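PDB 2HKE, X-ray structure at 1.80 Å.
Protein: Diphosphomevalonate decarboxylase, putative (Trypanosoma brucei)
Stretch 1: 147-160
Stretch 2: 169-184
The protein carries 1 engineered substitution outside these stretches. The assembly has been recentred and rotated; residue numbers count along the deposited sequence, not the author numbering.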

# COMPACT_ATOMS: atom_id res chain seq x y z
N ALA A 147 -1.87 3.45 -6.07
CA ALA A 147 -3.20 4.00 -5.71
C ALA A 147 -4.31 3.25 -6.39
O ALA A 147 -5.43 3.14 -5.86
CB ALA A 147 -3.31 5.52 -6.02
N CYS A 148 -4.05 2.77 -7.58
CA CYS A 148 -5.08 2.08 -8.30
C CYS A 148 -5.60 0.81 -7.59
O CYS A 148 -6.79 0.42 -7.81
CB CYS A 148 -4.58 1.83 -9.73
SG CYS A 148 -3.80 0.27 -10.05
N ARG A 149 -4.83 0.24 -6.66
CA ARG A 149 -5.28 -0.96 -5.99
C ARG A 149 -6.09 -0.69 -4.72
O ARG A 149 -6.66 -1.62 -4.16
CB ARG A 149 -4.11 -1.89 -5.68
CG ARG A 149 -3.29 -2.35 -6.93
CD ARG A 149 -2.26 -3.39 -6.48
NE ARG A 149 -1.47 -2.85 -5.36
CZ ARG A 149 -0.25 -2.35 -5.42
NH1 ARG A 149 0.44 -2.37 -6.55
NH2 ARG A 149 0.28 -1.81 -4.33
N SER A 150 -6.11 0.56 -4.26
CA SER A 150 -6.89 0.93 -3.09
C SER A 150 -8.40 1.15 -3.41
O SER A 150 -9.19 1.46 -2.48
CB SER A 150 -6.23 2.08 -2.35
OG SER A 150 -5.17 1.61 -1.53
N ALA A 151 -8.77 1.01 -4.68
CA ALA A 151 -10.11 1.29 -5.16
C ALA A 151 -11.12 0.25 -4.69
O ALA A 151 -12.32 0.54 -4.70
CB ALA A 151 -10.13 1.42 -6.75
N PHE A 152 -10.65 -0.91 -4.26
CA PHE A 152 -11.48 -2.02 -3.87
C PHE A 152 -10.97 -2.55 -2.56
O PHE A 152 -9.76 -2.45 -2.28
CB PHE A 152 -11.36 -3.15 -4.86
CG PHE A 152 -11.67 -2.77 -6.25
CD1 PHE A 152 -13.00 -2.62 -6.64
CD2 PHE A 152 -10.67 -2.55 -7.17
CE1 PHE A 152 -13.29 -2.22 -7.95
CE2 PHE A 152 -10.94 -2.16 -8.44
CZ PHE A 152 -12.25 -2.01 -8.86
N GLY A 153 -11.90 -3.13 -1.80
CA GLY A 153 -11.58 -3.91 -0.61
C GLY A 153 -11.01 -5.26 -0.98
O GLY A 153 -11.06 -5.69 -2.13
N GLY A 154 -10.44 -5.94 0.00
CA GLY A 154 -10.04 -7.30 -0.18
C GLY A 154 -8.69 -7.51 -0.79
O GLY A 154 -7.76 -6.79 -0.46
N PHE A 155 -8.59 -8.51 -1.66
CA PHE A 155 -7.34 -8.85 -2.38
C PHE A 155 -7.53 -8.34 -3.81
O PHE A 155 -8.51 -8.65 -4.48
CB PHE A 155 -7.11 -10.33 -2.40
CG PHE A 155 -6.74 -10.92 -1.07
CD1 PHE A 155 -7.67 -11.06 -0.08
CD2 PHE A 155 -5.46 -11.39 -0.85
CE1 PHE A 155 -7.31 -11.66 1.14
CE2 PHE A 155 -5.10 -11.98 0.37
CZ PHE A 155 -6.05 -12.12 1.34
N VAL A 156 -6.60 -7.52 -4.27
CA VAL A 156 -6.77 -6.74 -5.49
C VAL A 156 -5.58 -6.97 -6.41
O VAL A 156 -4.43 -6.85 -5.97
CB VAL A 156 -6.90 -5.23 -5.12
CG1 VAL A 156 -7.03 -4.35 -6.35
CG2 VAL A 156 -8.09 -5.04 -4.14
N ILE A 157 -5.89 -7.27 -7.66
CA ILE A 157 -4.90 -7.38 -8.73
C ILE A 157 -4.84 -6.10 -9.56
O ILE A 157 -5.84 -5.65 -10.07
CB ILE A 157 -5.22 -8.54 -9.65
CG1 ILE A 157 -5.13 -9.87 -8.88
CG2 ILE A 157 -4.25 -8.56 -10.87
CD1 ILE A 157 -5.77 -11.06 -9.69
N TRP A 158 -3.64 -5.56 -9.76
CA TRP A 158 -3.47 -4.54 -10.77
C TRP A 158 -3.06 -5.30 -12.03
O TRP A 158 -1.95 -5.88 -12.09
CB TRP A 158 -2.33 -3.56 -10.34
CG TRP A 158 -2.06 -2.47 -11.30
CD1 TRP A 158 -2.74 -2.21 -12.46
CD2 TRP A 158 -1.00 -1.51 -11.23
NE1 TRP A 158 -2.18 -1.13 -13.11
CE2 TRP A 158 -1.12 -0.68 -12.37
CE3 TRP A 158 0.01 -1.25 -10.31
CZ2 TRP A 158 -0.24 0.37 -12.63
CZ3 TRP A 158 0.90 -0.19 -10.58
CH2 TRP A 158 0.73 0.60 -11.73
N ASN A 159 -3.99 -5.37 -12.98
CA ASN A 159 -3.77 -5.97 -14.27
C ASN A 159 -2.93 -5.03 -15.14
O ASN A 159 -3.30 -3.89 -15.37
CB ASN A 159 -5.12 -6.29 -14.95
CG ASN A 159 -5.99 -7.13 -14.10
OD1 ASN A 159 -5.78 -8.33 -13.99
ND2 ASN A 159 -6.89 -6.49 -13.38
N LYS A 160 -1.78 -5.50 -15.63
CA LYS A 160 -0.88 -4.64 -16.41
C LYS A 160 -1.45 -4.15 -17.72
O LYS A 160 -1.12 -3.05 -18.16
CB LYS A 160 0.48 -5.31 -16.66
CG LYS A 160 0.48 -6.52 -17.48
CD LYS A 160 1.95 -6.94 -17.68
CE LYS A 160 1.99 -8.37 -18.06
NZ LYS A 160 1.25 -8.58 -19.31
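Stretch 2, residues 169-184: CVATQFVDETHWPEIQ

Phe155 and Ala171 carry the largest contact areas of the two stretches, and they lie on opposite faces of the sheet. On one face, the Phe155 ring takes the m rotamer and packs against three side chains of stretch 2. Phe155 CD1 lies 3.5 Å from Val175 CG2. Phe155 CZ lies 3.9 Å from Trp180 CE3 and 4.0 Å from Ile183 CG2, which is at the ring edge. On the same face, CD1 of Ile157 reaches CD1 of Phe174 at 3.9 Å. On the other face, CB of Ala171 sits 3.7 Å from CG1 of Val156, 4.1 Å from CE2 of Phe152 and 3.2 Å from the backbone O of Cys148.

The backbones form an antiparallel pair. The strand around Ile157 and the strand around Thr172 run at 153° to each other, with axes 4.5 Å apart at closest approach. Ile157 N donates to Thr172 O at 3.0 Å, and Thr172 N donates to Ile157 O at 2.8 Å. Trp158 and Ala171 are a non-hydrogen-bonded pair, CA to CA 4.0 Å. A beta bulge shifts the register by one between Phe155 and Val156. O of Phe155 therefore accepts from N of Phe174 at 2.7 Å and, weakly, from N of Val175 at 3.5 Å. Phe155 N donates to Val175 O at 2.9 Å. The chain of stretch 2 turns a corner at Phe174, just before Val175 pairs with Phe155.

Gly154 CA lies 3.4 Å from Val175 O, a CA-H...O contact. A CB there would clash with O of Val175 and CA of Asp176.

Side-chain hydrogen bonds add to the backbone pairing. Asn159 ND2 donates to OG1 of Thr172 and to O of Val170, both at 3.0 Å. Gln173 NE2 donates to O of Gly153 at 2.8 Å. Trp158 NE1 makes a weak hydrogen bond to SG of Cys169 at 3.4 Å.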

# COMPACT_ATOMS: atom_id res chain seq x y z
N CYS A 169 -5.39 -1.16 -18.35
CA CYS A 169 -4.45 -1.18 -17.24
C CYS A 169 -5.20 -0.71 -15.97
O CYS A 169 -5.40 0.50 -15.73
CB CYS A 169 -3.26 -0.29 -17.57
SG CYS A 169 -1.96 -0.27 -16.36
N VAL A 170 -5.66 -1.68 -15.18
CA VAL A 170 -6.66 -1.39 -14.17
C VAL A 170 -6.64 -2.45 -13.10
O VAL A 170 -6.23 -3.57 -13.35
CB VAL A 170 -8.05 -1.32 -14.85
CG1 VAL A 170 -8.43 -2.72 -15.35
CG2 VAL A 170 -9.14 -0.70 -13.89
N ALA A 171 -7.11 -2.09 -11.89
CA ALA A 171 -7.16 -3.03 -10.80
C ALA A 171 -8.52 -3.70 -10.82
O ALA A 171 -9.51 -3.06 -11.22
CB ALA A 171 -6.95 -2.38 -9.44
N THR A 172 -8.55 -4.96 -10.41
CA THR A 172 -9.81 -5.66 -10.21
C THR A 172 -9.78 -6.40 -8.88
O THR A 172 -8.71 -6.80 -8.39
CB THR A 172 -10.08 -6.65 -11.34
OG1 THR A 172 -8.99 -7.55 -11.46
CG2 THR A 172 -10.21 -5.95 -12.65
N GLN A 173 -10.94 -6.52 -8.24
CA GLN A 173 -11.01 -7.21 -6.97
C GLN A 173 -10.93 -8.69 -7.25
O GLN A 173 -11.68 -9.22 -8.06
CB GLN A 173 -12.32 -6.87 -6.23
CG GLN A 173 -12.38 -7.48 -4.89
CD GLN A 173 -13.65 -7.11 -4.22
OE1 GLN A 173 -14.70 -7.61 -4.63
NE2 GLN A 173 -13.59 -6.18 -3.26
N PHE A 174 -10.00 -9.38 -6.61
CA PHE A 174 -9.88 -10.79 -6.77
C PHE A 174 -10.88 -11.53 -5.88
O PHE A 174 -11.66 -12.37 -6.37
CB PHE A 174 -8.47 -11.26 -6.55
CG PHE A 174 -8.28 -12.73 -6.72
CD1 PHE A 174 -8.36 -13.34 -7.96
CD2 PHE A 174 -7.99 -13.52 -5.62
CE1 PHE A 174 -8.20 -14.71 -8.11
CE2 PHE A 174 -7.80 -14.87 -5.76
CZ PHE A 174 -7.91 -15.47 -6.99
N VAL A 175 -10.81 -11.24 -4.59
CA VAL A 175 -11.80 -11.60 -3.63
C VAL A 175 -12.00 -10.46 -2.69
O VAL A 175 -11.09 -9.63 -2.48
CB VAL A 175 -11.45 -12.87 -2.81
CG1 VAL A 175 -11.34 -14.09 -3.73
CG2 VAL A 175 -10.17 -12.71 -1.94
N ASP A 176 -13.20 -10.41 -2.09
CA ASP A 176 -13.46 -9.30 -1.19
C ASP A 176 -13.03 -9.61 0.23
O ASP A 176 -12.45 -10.65 0.52
CB ASP A 176 -14.93 -8.82 -1.28
CG ASP A 176 -15.92 -9.82 -0.72
OD1 ASP A 176 -15.55 -10.68 0.11
OD2 ASP A 176 -17.13 -9.72 -1.11
N GLU A 177 -13.27 -8.66 1.10
CA GLU A 177 -12.85 -8.73 2.49
C GLU A 177 -13.52 -9.85 3.26
O GLU A 177 -13.09 -10.18 4.34
CB GLU A 177 -13.08 -7.39 3.17
CG GLU A 177 -14.53 -6.92 3.37
CD GLU A 177 -15.15 -6.24 2.15
OE1 GLU A 177 -14.56 -6.24 1.06
OE2 GLU A 177 -16.27 -5.68 2.27
N THR A 178 -14.65 -10.35 2.78
CA THR A 178 -15.30 -11.45 3.46
C THR A 178 -14.72 -12.82 3.16
O THR A 178 -15.07 -13.79 3.83
CB THR A 178 -16.83 -11.50 3.13
OG1 THR A 178 -16.99 -11.89 1.78
CG2 THR A 178 -17.47 -10.19 3.33
N HIS A 179 -13.84 -12.94 2.17
CA HIS A 179 -13.39 -14.25 1.72
C HIS A 179 -12.55 -14.95 2.78
O HIS A 179 -12.76 -16.11 3.08
CB HIS A 179 -12.65 -14.15 0.38
CG HIS A 179 -12.07 -15.45 -0.09
ND1 HIS A 179 -12.85 -16.48 -0.59
CD2 HIS A 179 -10.79 -15.89 -0.12
CE1 HIS A 179 -12.07 -17.50 -0.91
NE2 HIS A 179 -10.81 -17.17 -0.62
N TRP A 180 -11.61 -14.24 3.38
CA TRP A 180 -10.63 -14.86 4.28
C TRP A 180 -10.47 -14.01 5.51
O TRP A 180 -9.45 -13.33 5.69
CB TRP A 180 -9.28 -14.98 3.54
CG TRP A 180 -8.27 -15.96 4.09
CD1 TRP A 180 -8.33 -16.64 5.26
CD2 TRP A 180 -6.99 -16.26 3.52
NE1 TRP A 180 -7.22 -17.41 5.43
CE2 TRP A 180 -6.37 -17.20 4.37
CE3 TRP A 180 -6.34 -15.87 2.35
CZ2 TRP A 180 -5.13 -17.74 4.09
CZ3 TRP A 180 -5.12 -16.40 2.06
CH2 TRP A 180 -4.53 -17.35 2.90
N PRO A 181 -11.51 -13.96 6.36
CA PRO A 181 -11.50 -13.04 7.50
C PRO A 181 -10.42 -13.35 8.54
O PRO A 181 -10.10 -12.51 9.35
CB PRO A 181 -12.89 -13.25 8.16
CG PRO A 181 -13.45 -14.48 7.58
CD PRO A 181 -12.77 -14.73 6.26
N GLU A 182 -9.88 -14.57 8.51
CA GLU A 182 -8.82 -14.94 9.43
C GLU A 182 -7.50 -14.21 9.19
O GLU A 182 -6.72 -13.99 10.11
CB GLU A 182 -8.56 -16.41 9.40
CG GLU A 182 -9.72 -17.22 9.84
CD GLU A 182 -10.72 -17.59 8.72
OE1 GLU A 182 -10.70 -17.08 7.55
OE2 GLU A 182 -11.58 -18.44 9.04
N ILE A 183 -7.24 -13.85 7.95
CA ILE A 183 -5.92 -13.26 7.63
C ILE A 183 -5.87 -11.82 8.14
O ILE A 183 -6.83 -11.00 8.06
CB ILE A 183 -5.54 -13.54 6.12
CG1 ILE A 183 -4.00 -13.38 5.90
CG2 ILE A 183 -6.39 -12.74 5.25
CD1 ILE A 183 -3.52 -13.98 4.64
N GLN A 184 -4.73 -11.51 8.77
CA GLN A 184 -4.55 -10.21 9.40
C GLN A 184 -3.27 -9.61 8.89
O GLN A 184 -2.37 -10.35 8.50
CB GLN A 184 -4.39 -10.37 10.92
CG GLN A 184 -5.59 -10.99 11.65
CD GLN A 184 -6.87 -10.20 11.51
OE1 GLN A 184 -6.95 -9.05 11.90
NE2 GLN A 184 -7.93 -10.85 11.01